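Local structure of uncharacterized protein (Bacteroides ovatus CL02T12C04, 6PTM) at residues A[169-177]-A[537-547]. The protein probably hydrolyses carrageenan-derived chains from their ends, as an exo-acting carrageenase of glycoside hydrolase family 42. Sequence-based numbering, arbitrary orientation.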
ATOM      1  N   PRO A 169     -10.919 -16.999  -2.814  1.00 15.55           N
ATOM      2  CA  PRO A 169     -10.233 -15.706  -2.830  1.00 14.53           C
ATOM      3  C   PRO A 169      -9.891 -15.304  -4.272  1.00 13.56           C
ATOM      4  O   PRO A 169      -9.379 -16.152  -5.070  1.00 13.55           O
ATOM      5  CB  PRO A 169      -8.967 -15.875  -1.961  1.00 15.00           C
ATOM      6  CG  PRO A 169      -9.020 -17.291  -1.425  1.00 15.82           C
ATOM      7  CD  PRO A 169     -10.121 -18.040  -2.136  1.00 15.49           C
ATOM      8  N   VAL A 170     -10.152 -14.026  -4.579  1.00 12.93           N
ATOM      9  CA  VAL A 170      -9.676 -13.368  -5.821  1.00 13.12           C
ATOM     10  C   VAL A 170      -8.968 -12.057  -5.442  1.00 13.51           C
ATOM     11  O   VAL A 170      -9.091 -11.595  -4.285  1.00 15.63           O
ATOM     12  CB  VAL A 170     -10.802 -13.151  -6.848  1.00 13.22           C
ATOM     13  CG1 VAL A 170     -11.375 -14.471  -7.324  1.00 13.83           C
ATOM     14  CG2 VAL A 170     -11.911 -12.243  -6.328  1.00 13.01           C
ATOM     15  N   PHE A 171      -8.245 -11.512  -6.403  1.00 13.02           N
ATOM     16  CA  PHE A 171      -7.504 -10.241  -6.330  1.00 13.92           C
ATOM     17  C   PHE A 171      -7.983  -9.338  -7.466  1.00 13.87           C
ATOM     18  O   PHE A 171      -8.050  -9.799  -8.613  1.00 14.55           O
ATOM     19  CB  PHE A 171      -6.002 -10.541  -6.341  1.00 13.04           C
ATOM     20  CG  PHE A 171      -5.612 -11.531  -5.266  1.00 13.16           C
ATOM     21  CD1 PHE A 171      -5.633 -11.160  -3.922  1.00 13.28           C
ATOM     22  CD2 PHE A 171      -5.288 -12.841  -5.582  1.00 11.94           C
ATOM     23  CE1 PHE A 171      -5.331 -12.077  -2.925  1.00 13.26           C
ATOM     24  CE2 PHE A 171      -5.022 -13.760  -4.583  1.00 11.80           C
ATOM     25  CZ  PHE A 171      -5.035 -13.375  -3.263  1.00 12.94           C
ATOM     26  N   LEU A 172      -8.241  -8.067  -7.162  1.00 14.54           N
ATOM     27  CA  LEU A 172      -8.906  -7.135  -8.098  1.00 14.85           C
ATOM     28  C   LEU A 172      -7.950  -6.024  -8.561  1.00 14.92           C
ATOM     29  O   LEU A 172      -7.208  -5.441  -7.725  1.00 14.11           O
ATOM     30  CB  LEU A 172     -10.159  -6.550  -7.454  1.00 16.28           C
ATOM     31  CG  LEU A 172     -11.247  -7.548  -7.037  1.00 20.07           C
ATOM     32  CD1 LEU A 172     -12.505  -6.773  -6.613  1.00 21.57           C
ATOM     33  CD2 LEU A 172     -11.576  -8.599  -8.119  1.00 19.19           C
ATOM     34  N   ALA A 173      -8.010  -5.707  -9.849  1.00 14.15           N
ATOM     35  CA  ALA A 173      -7.322  -4.534 -10.431  1.00 15.30           C
ATOM     36  C   ALA A 173      -8.300  -3.756 -11.302  1.00 15.46           C
ATOM     37  O   ALA A 173      -8.987  -4.387 -12.140  1.00 16.89           O
ATOM     38  CB  ALA A 173      -6.135  -4.969 -11.229  1.00 14.62           C
ATOM     39  N   ASP A 174      -8.367  -2.449 -11.092  1.00 15.37           N
ATOM     40  CA  ASP A 174      -9.001  -1.473 -12.013  1.00 17.13           C
ATOM     41  C   ASP A 174      -8.103  -0.217 -12.094  1.00 17.63           C
ATOM     42  O   ASP A 174      -6.969  -0.247 -11.631  1.00 16.50           O
ATOM     43  CB  ASP A 174     -10.443  -1.172 -11.588  1.00 16.96           C
ATOM     44  CG  ASP A 174     -11.342  -0.744 -12.744  1.00 17.12           C
ATOM     45  OD1 ASP A 174     -12.531  -1.083 -12.731  1.00 16.84           O
ATOM     46  OD2 ASP A 174     -10.857  -0.018 -13.620  1.00 17.52           O
ATOM     47  N   TRP A 175      -8.592   0.854 -12.683  1.00 17.67           N
ATOM     48  CA  TRP A 175      -7.770   2.029 -13.038  1.00 17.68           C
ATOM     49  C   TRP A 175      -8.516   3.308 -12.667  1.00 18.03           C
ATOM     50  O   TRP A 175      -9.685   3.397 -12.983  1.00 16.76           O
ATOM     51  CB  TRP A 175      -7.462   1.989 -14.529  1.00 18.23           C
ATOM     52  CG  TRP A 175      -6.746   0.755 -14.979  1.00 17.80           C
ATOM     53  CD1 TRP A 175      -7.323  -0.420 -15.359  1.00 17.86           C
ATOM     54  CD2 TRP A 175      -5.326   0.563 -15.082  1.00 18.18           C
ATOM     55  NE1 TRP A 175      -6.356  -1.347 -15.635  1.00 17.96           N
ATOM     56  CE2 TRP A 175      -5.122  -0.770 -15.517  1.00 18.34           C
ATOM     57  CE3 TRP A 175      -4.202   1.364 -14.842  1.00 19.09           C
ATOM     58  CZ2 TRP A 175      -3.852  -1.309 -15.721  1.00 18.10           C
ATOM     59  CZ3 TRP A 175      -2.943   0.840 -15.087  1.00 20.39           C
ATOM     60  CH2 TRP A 175      -2.772  -0.492 -15.475  1.00 18.78           C
ATOM     61  N   THR A 176      -7.835   4.255 -12.039  1.00 18.46           N
ATOM     62  CA  THR A 176      -8.356   5.596 -11.702  1.00 21.66           C
ATOM     63  C   THR A 176      -8.924   6.285 -12.971  1.00 22.78           C
ATOM     64  O   THR A 176      -8.250   6.277 -14.020  1.00 20.05           O
ATOM     65  CB  THR A 176      -7.256   6.402 -10.997  1.00 23.68           C
ATOM     66  OG1 THR A 176      -6.707   5.569  -9.963  1.00 24.35           O
ATOM     67  CG2 THR A 176      -7.804   7.701 -10.434  1.00 25.83           C
ATOM     68  N   TRP A 177     -10.168   6.772 -12.882  1.00 23.51           N
ATOM     69  CA  TRP A 177     -10.867   7.628 -13.889  1.00 28.42           C
ATOM     70  C   TRP A 177     -11.162   6.874 -15.181  1.00 27.38           C
ATOM     71  O   TRP A 177     -11.535   7.557 -16.138  1.00 31.05           O
ATOM     72  CB  TRP A 177     -10.055   8.888 -14.234  1.00 29.99           C
ATOM     73  CG  TRP A 177      -9.868   9.844 -13.101  1.00 36.37           C
ATOM     74  CD1 TRP A 177     -10.614   9.939 -11.960  1.00 38.43           C
ATOM     75  CD2 TRP A 177      -8.842  10.849 -13.009  1.00 38.39           C
ATOM     76  NE1 TRP A 177     -10.115  10.941 -11.163  1.00 39.61           N
ATOM     77  CE2 TRP A 177      -9.033  11.519 -11.781  1.00 39.18           C
ATOM     78  CE3 TRP A 177      -7.803  11.263 -13.850  1.00 44.16           C
ATOM     79  CZ2 TRP A 177      -8.202  12.559 -11.366  1.00 41.69           C
ATOM     80  CZ3 TRP A 177      -6.979  12.290 -13.435  1.00 43.69           C
ATOM     81  CH2 TRP A 177      -7.171  12.921 -12.206  1.00 41.55           C
ATOM     82  N   VAL A 537      -0.503  -2.077 -19.144  1.00 15.33           N
ATOM     83  CA  VAL A 537      -1.962  -2.199 -18.861  1.00 16.81           C
ATOM     84  C   VAL A 537      -2.337  -3.689 -18.870  1.00 16.19           C
ATOM     85  O   VAL A 537      -3.028  -4.164 -17.946  1.00 16.01           O
ATOM     86  CB  VAL A 537      -2.763  -1.362 -19.876  1.00 16.47           C
ATOM     87  CG1 VAL A 537      -4.244  -1.679 -19.866  1.00 17.23           C
ATOM     88  CG2 VAL A 537      -2.546   0.106 -19.596  1.00 16.99           C
ATOM     89  N   ASN A 538      -1.911  -4.422 -19.887  1.00 15.54           N
ATOM     90  CA  ASN A 538      -2.271  -5.857 -20.021  1.00 14.84           C
ATOM     91  C   ASN A 538      -1.630  -6.633 -18.855  1.00 15.14           C
ATOM     92  O   ASN A 538      -2.321  -7.491 -18.289  1.00 13.62           O
ATOM     93  CB  ASN A 538      -1.903  -6.424 -21.390  1.00 14.67           C
ATOM     94  CG  ASN A 538      -2.114  -7.920 -21.437  1.00 14.66           C
ATOM     95  OD1 ASN A 538      -3.249  -8.412 -21.355  1.00 15.58           O
ATOM     96  ND2 ASN A 538      -1.014  -8.638 -21.502  1.00 13.01           N
ATOM     97  N   GLU A 539      -0.366  -6.359 -18.490  1.00 14.93           N
ATOM     98  CA  GLU A 539       0.350  -7.264 -17.569  1.00 15.27           C
ATOM     99  C   GLU A 539      -0.257  -7.180 -16.166  1.00 15.63           C
ATOM    100  O   GLU A 539      -0.213  -8.208 -15.443  1.00 15.44           O
ATOM    101  CB  GLU A 539       1.826  -6.943 -17.503  1.00 16.46           C
ATOM    102  CG  GLU A 539       2.614  -8.063 -16.895  1.00 18.12           C
ATOM    103  CD  GLU A 539       2.672  -9.312 -17.744  1.00 19.68           C
ATOM    104  OE1 GLU A 539       2.334  -9.232 -18.948  1.00 19.24           O
ATOM    105  OE2 GLU A 539       3.093 -10.362 -17.206  1.00 21.16           O
ATOM    106  N   VAL A 540      -0.814  -6.038 -15.763  1.00 14.25           N
ATOM    107  CA  VAL A 540      -1.501  -5.966 -14.443  1.00 15.06           C
ATOM    108  C   VAL A 540      -2.610  -7.022 -14.413  1.00 14.66           C
ATOM    109  O   VAL A 540      -2.659  -7.799 -13.456  1.00 13.32           O
ATOM    110  CB  VAL A 540      -2.067  -4.574 -14.106  1.00 15.28           C
ATOM    111  CG1 VAL A 540      -2.810  -4.637 -12.788  1.00 15.53           C
ATOM    112  CG2 VAL A 540      -0.969  -3.518 -14.033  1.00 16.00           C
ATOM    113  N   HIS A 541      -3.457  -7.070 -15.443  1.00 14.23           N
ATOM    114  CA  HIS A 541      -4.600  -8.021 -15.488  1.00 14.72           C
ATOM    115  C   HIS A 541      -4.117  -9.465 -15.642  1.00 14.28           C
ATOM    116  O   HIS A 541      -4.730 -10.355 -15.026  1.00 14.95           O
ATOM    117  CB  HIS A 541      -5.588  -7.584 -16.569  1.00 14.83           C
ATOM    118  CG  HIS A 541      -6.128  -6.248 -16.254  1.00 14.23           C
ATOM    119  ND1 HIS A 541      -6.971  -6.066 -15.187  1.00 16.11           N
ATOM    120  CD2 HIS A 541      -5.906  -5.040 -16.795  1.00 15.52           C
ATOM    121  CE1 HIS A 541      -7.267  -4.781 -15.097  1.00 16.90           C
ATOM    122  NE2 HIS A 541      -6.609  -4.122 -16.062  1.00 14.72           N
ATOM    123  N   ALA A 542      -3.060  -9.696 -16.418  1.00 13.39           N
ATOM    124  CA  ALA A 542      -2.431 -11.023 -16.541  1.00 13.67           C
ATOM    125  C   ALA A 542      -1.894 -11.466 -15.177  1.00 14.18           C
ATOM    126  O   ALA A 542      -2.023 -12.641 -14.831  1.00 16.01           O
ATOM    127  CB  ALA A 542      -1.343 -11.005 -17.591  1.00 13.33           C
ATOM    128  N   THR A 543      -1.288 -10.569 -14.418  1.00 13.50           N
ATOM    129  CA  THR A 543      -0.832 -10.905 -13.047  1.00 13.82           C
ATOM    130  C   THR A 543      -2.035 -11.309 -12.166  1.00 13.61           C
ATOM    131  O   THR A 543      -1.980 -12.349 -11.501  1.00 14.16           O
ATOM    132  CB  THR A 543       0.031  -9.774 -12.499  1.00 14.19           C
ATOM    133  OG1 THR A 543       1.084  -9.507 -13.444  1.00 13.75           O
ATOM    134  CG2 THR A 543       0.623 -10.144 -11.168  1.00 13.74           C
ATOM    135  N   MET A 544      -3.122 -10.555 -12.172  1.00 13.59           N
ATOM    136  CA  MET A 544      -4.333 -10.917 -11.387  1.00 14.06           C
ATOM    137  C   MET A 544      -4.793 -12.326 -11.794  1.00 14.08           C
ATOM    138  O   MET A 544      -5.153 -13.155 -10.908  1.00 12.14           O
ATOM    139  CB  MET A 544      -5.449  -9.887 -11.592  1.00 14.76           C
ATOM    140  CG  MET A 544      -5.106  -8.492 -11.096  1.00 14.75           C
ATOM    141  SD  MET A 544      -4.731  -8.446  -9.317  1.00 15.95           S
ATOM    142  CE  MET A 544      -3.105  -7.699  -9.315  1.00 15.08           C
ATOM    143  N   ILE A 545      -4.781 -12.614 -13.095  1.00 13.52           N
ATOM    144  CA  ILE A 545      -5.224 -13.944 -13.590  1.00 14.01           C
ATOM    145  C   ILE A 545      -4.361 -15.031 -12.959  1.00 14.06           C
ATOM    146  O   ILE A 545      -4.925 -16.069 -12.540  1.00 12.16           O
ATOM    147  CB  ILE A 545      -5.156 -14.010 -15.120  1.00 14.73           C
ATOM    148  CG1 ILE A 545      -6.309 -13.218 -15.735  1.00 15.26           C
ATOM    149  CG2 ILE A 545      -5.083 -15.477 -15.548  1.00 14.45           C
ATOM    150  CD1 ILE A 545      -6.207 -13.017 -17.233  1.00 16.63           C
ATOM    151  N   ASP A 546      -3.040 -14.844 -12.949  1.00 13.87           N
ATOM    152  CA  ASP A 546      -2.155 -15.866 -12.346  1.00 13.68           C
ATOM    153  C   ASP A 546      -2.363 -15.913 -10.829  1.00 13.51           C
ATOM    154  O   ASP A 546      -2.492 -17.027 -10.271  1.00 12.15           O
ATOM    155  CB  ASP A 546      -0.689 -15.669 -12.703  1.00 14.42           C
ATOM    156  CG  ASP A 546      -0.367 -16.070 -14.130  1.00 16.18           C
ATOM    157  OD1 ASP A 546      -1.101 -16.906 -14.692  1.00 16.41           O
ATOM    158  OD2 ASP A 546       0.582 -15.505 -14.666  1.00 15.39           O
ATOM    159  N   LEU A 547      -2.402 -14.765 -10.152  1.00 13.39           N
ATOM    160  CA  LEU A 547      -2.634 -14.776  -8.686  1.00 13.67           C
ATOM    161  C   LEU A 547      -3.978 -15.471  -8.370  1.00 13.80           C
ATOM    162  O   LEU A 547      -4.039 -16.285  -7.453  1.00 12.83           O
ATOM    163  CB  LEU A 547      -2.616 -13.338  -8.168  1.00 14.00           C
ATOM    164  CG  LEU A 547      -1.290 -12.598  -8.182  1.00 13.13           C
ATOM    165  CD1 LEU A 547      -1.564 -11.116  -8.029  1.00 13.63           C
ATOM    166  CD2 LEU A 547      -0.402 -13.098  -7.066  1.00 12.81           C
TER
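Trp175 and His541 both hold CG anti to the carbonyl carbon (chi1 -58° and -62°), which brings their ring edges together between strand 172-175 and helix 537-547. Trp175 NE1 donates to His541 NE2 at 2.8 Å, and the bond is nearly straight (168°). The histidine nitrogen lies near the indole plane. On the same imidazole, CE1 sits 3.4 Å from Ala173 O, near the ring plane. The far end of the indole reaches the helix: Trp175 CH2 lies 3.8 Å from Val540 CG2, and CZ2 packs near Val537 O.

Strand 168-175 pairs in parallel with strand 503-506, and helix 534-549, which follows that strand in the chain, lies antiparallel against strand 172-175. This fits the outer helical layer of the (beta/alpha)8 barrel expected in family 42 enzymes. A phenylalanine in place of Trp175 has no N-H for His541 NE2, and its shorter ring would probably free the imidazole to turn and open a gap beside Val540. Ala173 CB rests against both Val540 CG1 and Met544 CG, each 3.7 Å away. The Met544 chain is bent, and its SD lies 3.9 Å from Phe171 CB. Phe171 CD2 touches Leu547 CB at 3.8 Å, and Ile554 also packs against Phe171.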